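Local structure of FAD synthetase (Saccharomyces cerevisiae, 2WSI) at residues R35-Y40 / L195-T200; E111-L116 / E278-Y283; I165-T168 / G172-L175. The protein catalyses the transfer of the adenylyl group of ATP to flavin mononucleotide, making the coenzyme FAD and releasing diphosphate. All coordinates share one frame; numbering follows the deposited sequence.

Contact 1 of 3, residues R35-Y40 / L195-T200; sequences RLTRKY and LHWDLT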
loop_
_atom_site.group_PDB
_atom_site.type_symbol
_atom_site.label_atom_id
_atom_site.label_comp_id
_atom_site.label_asym_id
_atom_site.label_seq_id
_atom_site.Cartn_x
_atom_site.Cartn_y
_atom_site.Cartn_z
ATOM N N ARG A 35 -7.030 9.179 -10.247
ATOM C CA ARG A 35 -6.705 9.635 -11.599
ATOM C C ARG A 35 -5.317 10.204 -11.730
ATOM O O ARG A 35 -4.630 9.957 -12.721
ATOM C CB ARG A 35 -7.735 10.639 -12.089
ATOM C CG ARG A 35 -8.966 9.920 -12.608
ATOM C CD ARG A 35 -9.897 10.890 -13.301
ATOM N NE ARG A 35 -10.729 11.517 -12.295
ATOM C CZ ARG A 35 -11.962 11.117 -12.028
ATOM N NH1 ARG A 35 -12.498 10.135 -12.736
ATOM N NH2 ARG A 35 -12.667 11.723 -11.088
ATOM N N LEU A 36 -4.874 10.948 -10.730
ATOM C CA LEU A 36 -3.530 11.498 -10.790
ATOM C C LEU A 36 -2.449 10.408 -10.666
ATOM O O LEU A 36 -1.472 10.416 -11.394
ATOM C CB LEU A 36 -3.339 12.500 -9.671
ATOM C CG LEU A 36 -1.958 13.137 -9.629
ATOM C CD1 LEU A 36 -1.624 13.874 -10.947
ATOM C CD2 LEU A 36 -1.946 14.085 -8.434
ATOM N N THR A 37 -2.587 9.528 -9.684
ATOM C CA THR A 37 -1.637 8.416 -9.548
ATOM C C THR A 37 -1.542 7.608 -10.854
ATOM O O THR A 37 -0.441 7.268 -11.317
ATOM C CB THR A 37 -2.033 7.505 -8.384
ATOM O OG1 THR A 37 -1.921 8.226 -7.147
ATOM C CG2 THR A 37 -1.129 6.278 -8.324
ATOM N N ARG A 38 -2.685 7.297 -11.447
ATOM C CA ARG A 38 -2.689 6.533 -12.701
ATOM C C ARG A 38 -2.024 7.338 -13.832
ATOM O O ARG A 38 -1.282 6.779 -14.648
ATOM C CB ARG A 38 -4.101 6.051 -13.074
ATOM C CG ARG A 38 -4.673 5.067 -12.000
ATOM C CD ARG A 38 -5.694 4.022 -12.498
ATOM N NE ARG A 38 -5.247 3.309 -13.693
ATOM C CZ ARG A 38 -5.924 2.343 -14.288
ATOM N NH1 ARG A 38 -7.086 1.949 -13.790
ATOM N NH2 ARG A 38 -5.462 1.784 -15.396
ATOM N N LYS A 39 -2.232 8.646 -13.855
ATOM C CA LYS A 39 -1.572 9.471 -14.866
ATOM C C LYS A 39 -0.049 9.436 -14.705
ATOM O O LYS A 39 0.656 9.294 -15.684
ATOM C CB LYS A 39 -2.079 10.922 -14.837
ATOM C CG LYS A 39 -3.469 11.135 -15.468
ATOM C CD LYS A 39 -3.583 10.683 -16.954
ATOM C CE LYS A 39 -2.942 11.673 -17.930
ATOM N NZ LYS A 39 -3.094 11.278 -19.380
ATOM N N TYR A 40 0.460 9.569 -13.480
ATOM C CA TYR A 40 1.902 9.428 -13.265
ATOM C C TYR A 40 2.435 8.100 -13.840
ATOM O O TYR A 40 3.438 8.067 -14.529
ATOM C CB TYR A 40 2.245 9.434 -11.787
ATOM C CG TYR A 40 2.029 10.740 -11.033
ATOM C CD1 TYR A 40 2.355 11.966 -11.606
ATOM C CD2 TYR A 40 1.562 10.729 -9.715
ATOM C CE1 TYR A 40 2.183 13.162 -10.919
ATOM C CE2 TYR A 40 1.408 11.937 -8.989
ATOM C CZ TYR A 40 1.723 13.139 -9.614
ATOM O OH TYR A 40 1.573 14.324 -8.942
ATOM N N LEU A 195 2.032 10.227 -3.565
ATOM C CA LEU A 195 2.409 11.313 -2.675
ATOM C C LEU A 195 1.261 12.239 -2.253
ATOM O O LEU A 195 1.312 12.805 -1.174
ATOM C CB LEU A 195 3.498 12.185 -3.302
ATOM C CG LEU A 195 4.916 11.640 -3.193
ATOM C CD1 LEU A 195 5.866 12.596 -3.917
ATOM C CD2 LEU A 195 5.326 11.438 -1.706
ATOM N N HIS A 196 0.249 12.406 -3.094
ATOM C CA HIS A 196 -0.843 13.345 -2.765
ATOM C C HIS A 196 -2.053 12.674 -2.105
ATOM O O HIS A 196 -3.083 13.313 -1.877
ATOM C CB HIS A 196 -1.275 14.095 -4.028
ATOM C CG HIS A 196 -0.136 14.753 -4.739
ATOM N ND1 HIS A 196 0.686 15.672 -4.123
ATOM C CD2 HIS A 196 0.366 14.571 -5.985
ATOM C CE1 HIS A 196 1.629 16.055 -4.969
ATOM N NE2 HIS A 196 1.443 15.416 -6.109
ATOM N N TRP A 197 -1.936 11.390 -1.767
ATOM C CA TRP A 197 -3.028 10.714 -1.075
ATOM C C TRP A 197 -3.109 11.112 0.395
ATOM O O TRP A 197 -2.097 11.144 1.114
ATOM C CB TRP A 197 -2.840 9.178 -1.194
ATOM C CG TRP A 197 -3.307 8.694 -2.500
ATOM C CD1 TRP A 197 -2.791 9.006 -3.733
ATOM C CD2 TRP A 197 -4.372 7.770 -2.732
ATOM N NE1 TRP A 197 -3.488 8.332 -4.720
ATOM C CE2 TRP A 197 -4.456 7.565 -4.124
ATOM C CE3 TRP A 197 -5.255 7.072 -1.888
ATOM C CZ2 TRP A 197 -5.401 6.739 -4.690
ATOM C CZ3 TRP A 197 -6.175 6.249 -2.445
ATOM C CH2 TRP A 197 -6.242 6.072 -3.840
ATOM N N ASP A 198 -4.305 11.386 0.884
ATOM C CA ASP A 198 -4.438 11.566 2.322
ATOM C C ASP A 198 -5.077 10.354 2.969
ATOM O O ASP A 198 -5.465 9.379 2.292
ATOM C CB ASP A 198 -5.172 12.870 2.684
ATOM C CG ASP A 198 -6.624 12.882 2.257
ATOM O OD1 ASP A 198 -7.285 11.811 2.201
ATOM O OD2 ASP A 198 -7.116 14.001 1.976
ATOM N N LEU A 199 -5.147 10.390 4.297
ATOM C CA LEU A 199 -5.526 9.205 5.061
ATOM C C LEU A 199 -6.951 8.769 4.711
ATOM O O LEU A 199 -7.247 7.582 4.598
ATOM C CB LEU A 199 -5.376 9.488 6.553
ATOM C CG LEU A 199 -5.722 8.333 7.489
ATOM C CD1 LEU A 199 -4.953 7.054 7.089
ATOM C CD2 LEU A 199 -5.405 8.754 8.950
ATOM N N THR A 200 -7.843 9.727 4.507
ATOM C CA THR A 200 -9.215 9.358 4.163
ATOM C C THR A 200 -9.285 8.671 2.790
ATOM O O THR A 200 -10.111 7.779 2.588
ATOM C CB THR A 200 -10.182 10.594 4.172
ATOM O OG1 THR A 200 -9.736 11.556 3.222
ATOM C CG2 THR A 200 -10.191 11.250 5.538
#
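Thr37 and Trp197 form the buried half of this contact, the indole N-H reaching the threonine hydroxyl with NE1 2.9 Å from OG1. The N-H...O angle is 145°, and OG1 sits at the indole edge, slightly tilted from its plane. OG1 lies anti to the carbonyl carbon (chi1 -65°), a setting that also brings it within hydrogen-bonding reach of Pro193 O and of Ala33 O, one helical turn back. A threonine suits the place, since its hydroxyl accepts from the indole and has its own proton for a carbonyl. Trp197 supplies both a donor and a broad apolar surface: beyond NE1 its ring packs on Val68 and Leu72 of helix 64-87. A phenylalanine here would probably leave Thr37 OG1 without its indole donor and, being smaller, leave part of the surface of Val68 and Leu72 uncovered.

The other half is looser and faces solvent, which suits the polar ends of His196 and Tyr40. Their side chains cross at about a right angle, Tyr40 OH lying at the imidazole edge, in its plane; His196 NE2 is 3.0 Å from Tyr40 OH, but the bond is weak, bent to 122°. Leu36 adds an apolar branch, CD2 coming obliquely to the imidazole, 3.4 Å from His196 CD2. Asp198 then N-caps the next helix, its OD1 accepting from Asn201 N. The contact thus sets the turn leading into helix 199-209 against helix 25-45, the indole packing on Ile202 and Phe205.

Contact 2 of 3, residues E111-L116 / E278-Y283; sequences ETFPTL and ERFSKY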
loop_
_atom_site.group_PDB
_atom_site.type_symbol
_atom_site.label_atom_id
_atom_site.label_comp_id
_atom_site.label_asym_id
_atom_site.label_seq_id
_atom_site.Cartn_x
_atom_site.Cartn_y
_atom_site.Cartn_z
ATOM N N GLU A 111 12.828 -6.635 14.023
ATOM C CA GLU A 111 11.668 -6.105 14.738
ATOM C C GLU A 111 10.370 -6.141 13.922
ATOM O O GLU A 111 9.371 -5.559 14.320
ATOM C CB GLU A 111 11.964 -4.679 15.214
ATOM C CG GLU A 111 13.130 -4.642 16.200
ATOM C CD GLU A 111 12.920 -5.590 17.373
ATOM O OE1 GLU A 111 11.856 -5.511 18.030
ATOM O OE2 GLU A 111 13.813 -6.420 17.637
ATOM N N THR A 112 10.375 -6.838 12.793
ATOM C CA THR A 112 9.182 -6.892 11.935
ATOM C C THR A 112 8.095 -7.740 12.596
ATOM O O THR A 112 8.368 -8.827 13.080
ATOM C CB THR A 112 9.565 -7.446 10.528
ATOM O OG1 THR A 112 10.508 -6.554 9.929
ATOM C CG2 THR A 112 8.356 -7.585 9.614
ATOM N N PHE A 113 6.863 -7.245 12.661
ATOM C CA PHE A 113 5.772 -8.055 13.238
ATOM C C PHE A 113 5.570 -9.318 12.429
ATOM O O PHE A 113 5.448 -9.235 11.227
ATOM C CB PHE A 113 4.436 -7.324 13.190
ATOM C CG PHE A 113 4.320 -6.195 14.161
ATOM C CD1 PHE A 113 3.936 -6.443 15.477
ATOM C CD2 PHE A 113 4.543 -4.882 13.748
ATOM C CE1 PHE A 113 3.817 -5.405 16.393
ATOM C CE2 PHE A 113 4.422 -3.822 14.655
ATOM C CZ PHE A 113 4.049 -4.089 15.980
ATOM N N PRO A 114 5.459 -10.482 13.090
ATOM C CA PRO A 114 5.131 -11.735 12.379
ATOM C C PRO A 114 3.803 -11.664 11.619
ATOM O O PRO A 114 3.660 -12.263 10.570
ATOM C CB PRO A 114 5.023 -12.776 13.496
ATOM C CG PRO A 114 5.646 -12.158 14.708
ATOM C CD PRO A 114 5.666 -10.675 14.538
ATOM N N THR A 115 2.830 -10.944 12.159
ATOM C CA THR A 115 1.549 -10.802 11.495
ATOM C C THR A 115 1.744 -10.153 10.120
ATOM O O THR A 115 1.058 -10.505 9.159
ATOM C CB THR A 115 0.587 -9.911 12.324
ATOM O OG1 THR A 115 0.287 -10.551 13.581
ATOM C CG2 THR A 115 -0.707 -9.677 11.547
ATOM N N LEU A 116 2.665 -9.189 10.058
ATOM C CA LEU A 116 2.939 -8.437 8.827
ATOM C C LEU A 116 3.752 -9.311 7.873
ATOM O O LEU A 116 3.473 -9.357 6.694
ATOM C CB LEU A 116 3.716 -7.146 9.132
ATOM C CG LEU A 116 3.962 -6.301 7.880
ATOM C CD1 LEU A 116 2.670 -5.630 7.447
ATOM C CD2 LEU A 116 5.070 -5.283 8.070
ATOM N N GLU A 278 -0.327 -12.429 21.814
ATOM C CA GLU A 278 0.225 -12.354 23.174
ATOM C C GLU A 278 0.647 -10.925 23.444
ATOM O O GLU A 278 0.259 -10.313 24.440
ATOM C CB GLU A 278 1.438 -13.282 23.316
ATOM C CG GLU A 278 2.471 -12.845 24.388
ATOM C CD GLU A 278 3.499 -11.788 23.900
ATOM O OE1 GLU A 278 4.094 -11.950 22.798
ATOM O OE2 GLU A 278 3.734 -10.801 24.644
ATOM N N ARG A 279 1.437 -10.407 22.513
ATOM C CA ARG A 279 2.021 -9.079 22.589
ATOM C C ARG A 279 0.943 -8.008 22.729
ATOM O O ARG A 279 1.160 -6.974 23.366
ATOM C CB ARG A 279 2.863 -8.882 21.329
ATOM C CG ARG A 279 3.371 -7.503 21.038
ATOM C CD ARG A 279 4.176 -7.532 19.724
ATOM N NE ARG A 279 5.552 -7.987 19.920
ATOM C CZ ARG A 279 6.112 -9.055 19.351
ATOM N NH1 ARG A 279 5.439 -9.831 18.500
ATOM N NH2 ARG A 279 7.378 -9.337 19.625
ATOM N N PHE A 280 -0.232 -8.273 22.171
ATOM C CA PHE A 280 -1.327 -7.307 22.201
ATOM C C PHE A 280 -2.345 -7.574 23.306
ATOM O O PHE A 280 -3.328 -6.838 23.420
ATOM C CB PHE A 280 -2.077 -7.300 20.869
ATOM C CG PHE A 280 -1.219 -6.975 19.679
ATOM C CD1 PHE A 280 -0.079 -6.203 19.808
ATOM C CD2 PHE A 280 -1.595 -7.410 18.414
ATOM C CE1 PHE A 280 0.696 -5.899 18.695
ATOM C CE2 PHE A 280 -0.838 -7.116 17.307
ATOM C CZ PHE A 280 0.315 -6.354 17.446
ATOM N N SER A 281 -2.151 -8.624 24.104
ATOM C CA SER A 281 -3.112 -8.906 25.168
ATOM C C SER A 281 -3.157 -7.744 26.159
ATOM O O SER A 281 -4.222 -7.389 26.645
ATOM C CB SER A 281 -2.804 -10.230 25.885
ATOM O OG SER A 281 -1.705 -10.114 26.777
ATOM N N LYS A 282 -2.000 -7.147 26.434
ATOM C CA LYS A 282 -1.908 -5.988 27.329
ATOM C C LYS A 282 -2.779 -4.811 26.871
ATOM O O LYS A 282 -3.260 -4.029 27.692
ATOM C CB LYS A 282 -0.455 -5.518 27.455
ATOM C CG LYS A 282 0.149 -4.995 26.154
ATOM C CD LYS A 282 1.563 -4.471 26.371
ATOM C CE LYS A 282 2.400 -4.561 25.103
ATOM N NZ LYS A 282 3.033 -5.912 24.945
ATOM N N TYR A 283 -2.967 -4.669 25.565
ATOM C CA TYR A 283 -3.885 -3.661 25.055
ATOM C C TYR A 283 -5.314 -4.038 25.409
ATOM O O TYR A 283 -6.252 -3.343 25.027
ATOM C CB TYR A 283 -3.740 -3.507 23.539
ATOM C CG TYR A 283 -2.335 -3.169 23.115
ATOM C CD1 TYR A 283 -1.561 -2.285 23.865
ATOM C CD2 TYR A 283 -1.778 -3.732 21.968
ATOM C CE1 TYR A 283 -0.268 -1.967 23.487
ATOM C CE2 TYR A 283 -0.486 -3.421 21.579
ATOM C CZ TYR A 283 0.266 -2.539 22.339
ATOM O OH TYR A 283 1.551 -2.234 21.943
#
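Phe113 meets Phe280 and Arg279 through one corner of its ring. Its CE1 stands 3.8 Å from Phe280 CZ, and the two rings are oblique, their planes 51° apart and their centroids 6.0 Å from each other. From the side of Phe280 the touch comes at the ring edge. Phe113 has CG anti to the carbonyl carbon (chi1 -72°), which turns the ring so that its CE1 corner comes nearer Phe280 than the direction of the CB bond alone would suggest. Large, flat, apolar side chains suit this place because Phe221 meets both rings and Leu216 of helix 215-218 touches both as well, giving a small aromatic cluster.

Phe113 is the N-cap residue of helix 114-126, and Pro114 follows as the first residue of that helix, a position where proline is well tolerated because its missing N-H is not needed by the helix. This helix follows strand 102-106 of the parallel part of the sheet, in the alternating alpha/beta layout of the PAPS reductase family to which the enzyme belongs.

Arg279 offers apolar methylenes to Phe113 and a charged end to Asp276. With CG anti to the backbone N and the next bond extended, CD arrives at the edge of the Phe113 ring, near its plane and 4.0 Å from CE1. The turn at chi3 (-82°) then directs NE and the guanidinium toward Pro114, whose CD is 4.1 Å from Arg279 NH1. A salt bridge joins NH1 to Asp276 OD1, while Asp276 OD2 takes a hydrogen bond from Thr115 OG1.

Contact 3 of 3, residues I165-T168 / G172-L175; sequences IRHT and GEAL. With FAD (flavin-adenine dinucleotide), chain C.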
loop_
_atom_site.group_PDB
_atom_site.type_symbol
_atom_site.label_atom_id
_atom_site.label_comp_id
_atom_site.label_asym_id
_atom_site.label_seq_id
_atom_site.Cartn_x
_atom_site.Cartn_y
_atom_site.Cartn_z
ATOM N N ILE A 165 5.246 6.049 -0.371
ATOM C CA ILE A 165 5.386 7.145 0.580
ATOM C C ILE A 165 4.302 8.201 0.336
ATOM O O ILE A 165 3.891 8.426 -0.775
ATOM C CB ILE A 165 6.787 7.773 0.452
ATOM C CG1 ILE A 165 7.066 8.788 1.571
ATOM C CG2 ILE A 165 6.953 8.385 -0.920
ATOM C CD1 ILE A 165 8.586 9.064 1.761
ATOM N N ARG A 166 3.802 8.821 1.392
ATOM C CA ARG A 166 3.046 10.051 1.179
ATOM C C ARG A 166 3.189 10.970 2.385
ATOM O O ARG A 166 3.978 10.701 3.261
ATOM C CB ARG A 166 1.576 9.806 0.802
ATOM C CG ARG A 166 0.897 8.688 1.513
ATOM C CD ARG A 166 -0.580 8.956 1.781
ATOM N NE ARG A 166 -0.873 8.082 2.863
ATOM C CZ ARG A 166 -1.310 8.396 4.074
ATOM N NH1 ARG A 166 -1.738 9.605 4.458
ATOM N NH2 ARG A 166 -1.382 7.399 4.892
ATOM N N HIS A 167 2.473 12.087 2.389
ATOM C CA HIS A 167 2.580 13.024 3.502
ATOM C C HIS A 167 1.737 12.537 4.671
ATOM O O HIS A 167 0.514 12.386 4.561
ATOM C CB HIS A 167 2.159 14.427 3.060
ATOM C CG HIS A 167 3.007 14.979 1.958
ATOM N ND1 HIS A 167 4.354 15.227 2.118
ATOM C CD2 HIS A 167 2.712 15.307 0.679
ATOM C CE1 HIS A 167 4.851 15.694 0.987
ATOM N NE2 HIS A 167 3.873 15.761 0.100
ATOM N N THR A 168 2.400 12.255 5.781
ATOM C CA THR A 168 1.704 11.763 6.961
ATOM C C THR A 168 2.040 12.583 8.192
ATOM O O THR A 168 1.762 12.165 9.312
ATOM C CB THR A 168 2.000 10.273 7.199
ATOM O OG1 THR A 168 3.384 10.097 7.537
ATOM C CG2 THR A 168 1.683 9.500 5.950
ATOM N N GLY A 172 7.561 19.879 5.981
ATOM C CA GLY A 172 8.199 19.908 4.676
ATOM C C GLY A 172 9.121 18.719 4.425
ATOM O O GLY A 172 9.974 18.380 5.252
ATOM N N GLU A 173 8.958 18.094 3.264
ATOM C CA GLU A 173 9.736 16.905 2.922
ATOM C C GLU A 173 10.420 17.054 1.568
ATOM O O GLU A 173 11.506 16.513 1.357
ATOM C CB GLU A 173 8.824 15.683 2.924
ATOM C CG GLU A 173 7.922 15.644 4.142
ATOM C CD GLU A 173 6.717 14.738 3.971
ATOM O OE1 GLU A 173 5.594 15.161 4.346
ATOM O OE2 GLU A 173 6.898 13.603 3.479
ATOM N N ALA A 174 9.790 17.800 0.665
ATOM C CA ALA A 174 10.340 18.020 -0.664
ATOM C C ALA A 174 10.428 16.690 -1.427
ATOM O O ALA A 174 11.497 16.260 -1.862
ATOM C CB ALA A 174 11.704 18.677 -0.573
ATOM N N LEU A 175 9.286 16.048 -1.581
ATOM C CA LEU A 175 9.211 14.800 -2.320
ATOM C C LEU A 175 8.572 15.129 -3.660
ATOM O O LEU A 175 7.720 16.012 -3.743
ATOM C CB LEU A 175 8.384 13.750 -1.539
ATOM C CG LEU A 175 8.997 13.210 -0.233
ATOM C CD1 LEU A 175 8.027 12.275 0.516
ATOM C CD2 LEU A 175 10.298 12.493 -0.474
HETATM P PA FAD C . 7.797 4.210 5.528
HETATM O O1A FAD C . 7.223 3.565 6.760
HETATM O O2A FAD C . 9.299 4.127 5.522
HETATM O O5B FAD C . 7.153 3.651 4.148
HETATM C C5B FAD C . 7.320 4.415 2.968
HETATM C C4B FAD C . 7.402 3.457 1.775
HETATM O O4B FAD C . 8.677 2.871 1.730
HETATM C C3B FAD C . 6.420 2.309 1.905
HETATM O O3B FAD C . 5.171 2.628 1.344
HETATM C C2B FAD C . 7.121 1.209 1.129
HETATM O O2B FAD C . 6.867 1.339 -0.254
HETATM C C1B FAD C . 8.575 1.499 1.396
HETATM N N9A FAD C . 9.003 0.696 2.553
HETATM C C8A FAD C . 9.052 1.062 3.874
HETATM N N7A FAD C . 9.528 0.014 4.601
HETATM C C5A FAD C . 9.754 -1.014 3.742
HETATM C C6A FAD C . 10.217 -2.302 3.921
HETATM N N6A FAD C . 10.564 -2.782 5.130
HETATM N N1A FAD C . 10.362 -3.095 2.821
HETATM C C2A FAD C . 10.050 -2.655 1.551
HETATM N N3A FAD C . 9.552 -1.383 1.382
HETATM C C4A FAD C . 9.444 -0.582 2.464
HETATM N N1 FAD C . 15.178 9.087 2.208
HETATM C C2 FAD C . 16.023 10.105 1.851
HETATM O O2 FAD C . 16.215 11.049 2.618
HETATM N N3 FAD C . 16.663 10.075 0.637
HETATM C C4 FAD C . 16.471 9.023 -0.233
HETATM O O4 FAD C . 17.070 9.066 -1.312
HETATM C C4X FAD C . 15.612 7.980 0.126
HETATM N N5 FAD C . 15.382 6.898 -0.720
HETATM C C5X FAD C . 14.522 5.883 -0.351
HETATM C C6 FAD C . 14.286 4.794 -1.191
HETATM C C7 FAD C . 13.435 3.765 -0.778
HETATM C C7M FAD C . 13.170 2.574 -1.653
HETATM C C8 FAD C . 12.813 3.844 0.462
HETATM C C8M FAD C . 11.876 2.762 0.909
HETATM C C9 FAD C . 13.042 4.930 1.286
HETATM C C9A FAD C . 13.898 5.940 0.896
HETATM N N10 FAD C . 14.122 7.004 1.748
HETATM C C10 FAD C . 14.956 8.030 1.353
HETATM C "C1'" FAD C . 13.410 7.062 3.072
HETATM C "C2'" FAD C . 12.042 7.763 2.918
HETATM O "O2'" FAD C . 12.119 9.009 2.268
HETATM C "C3'" FAD C . 11.320 7.954 4.249
HETATM O "O3'" FAD C . 11.974 8.952 4.993
HETATM C "C4'" FAD C . 11.286 6.659 5.038
HETATM O "O4'" FAD C . 10.863 5.596 4.209
HETATM C "C5'" FAD C . 10.308 6.771 6.209
HETATM O "O5'" FAD C . 9.129 7.418 5.768
HETATM P P FAD C . 7.679 6.917 6.258
HETATM O O1P FAD C . 7.763 6.467 7.698
HETATM O O2P FAD C . 6.639 7.978 5.976
HETATM O O3P FAD C . 7.237 5.686 5.345
HETATM O O HOH W 1 5.256 12.781 6.058
#
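His167 and Glu173 pass each other in opposite directions, and the imidazole uses ND1 to donate to the carboxylate. ND1 lies 2.6 Å from Glu173 OE1 in a nearly straight bond (167°), which fixes the rotation of the imidazole. The oxygen is close to the plane of the imidazole, whereas the donor comes from well above the carboxylate plane; the two flat groups are turned almost perpendicular, 83° apart. Glu173 is long enough for the task because its chain is extended beyond CG, carrying the carboxylate across to the ring. A bridging water accepts from Thr168 N, 2.9 Å away, and makes a weak bond to Glu173 OE1.

Ile165 and Leu175 instead meet tip to tip, with Ile165 CD1 only 3.5 Å from Leu175 CD1, a tight apolar touch. CG1 of Ile165 is anti to the backbone N (chi1 -171°), and the chain then continues extended to CD1, which also lies 3.6 Å from O2' of the bound FAD. A branched aliphatic side chain suits this spot in the cofactor pocket, since its outer methyl touches Leu175 and comes near the ribityl O2'. Arg166 turns the other way, its guanidinium salt-bridged to Glu299 and Asp65. Both segments belong to the loop that joins strand 160-162 to the edge strand 178-180, with Leu195 packing against both Ile165 and Leu175.

In the fold
From the N terminus, helix 25-45 supplies the first half of contact 1, whose loop closes at residues 195-200, after all six strands of the sheet have been made. Residues 111-116 open contact 2 inside that loop, but their partner at 278-283 lies beyond it, so contacts 1 and 2 cross. Contact 3, a short closure within the loop between strands 160-162 and 178-180, nests inside both. Contacts 1 and 3 touch, so helix 25-45 is joined through 195-200 to the FAD pocket. Contact 2 lies across the chain's centre from contact 1, about 15 Å between nearest atoms, and ties helix 114-126 to the C-terminal region.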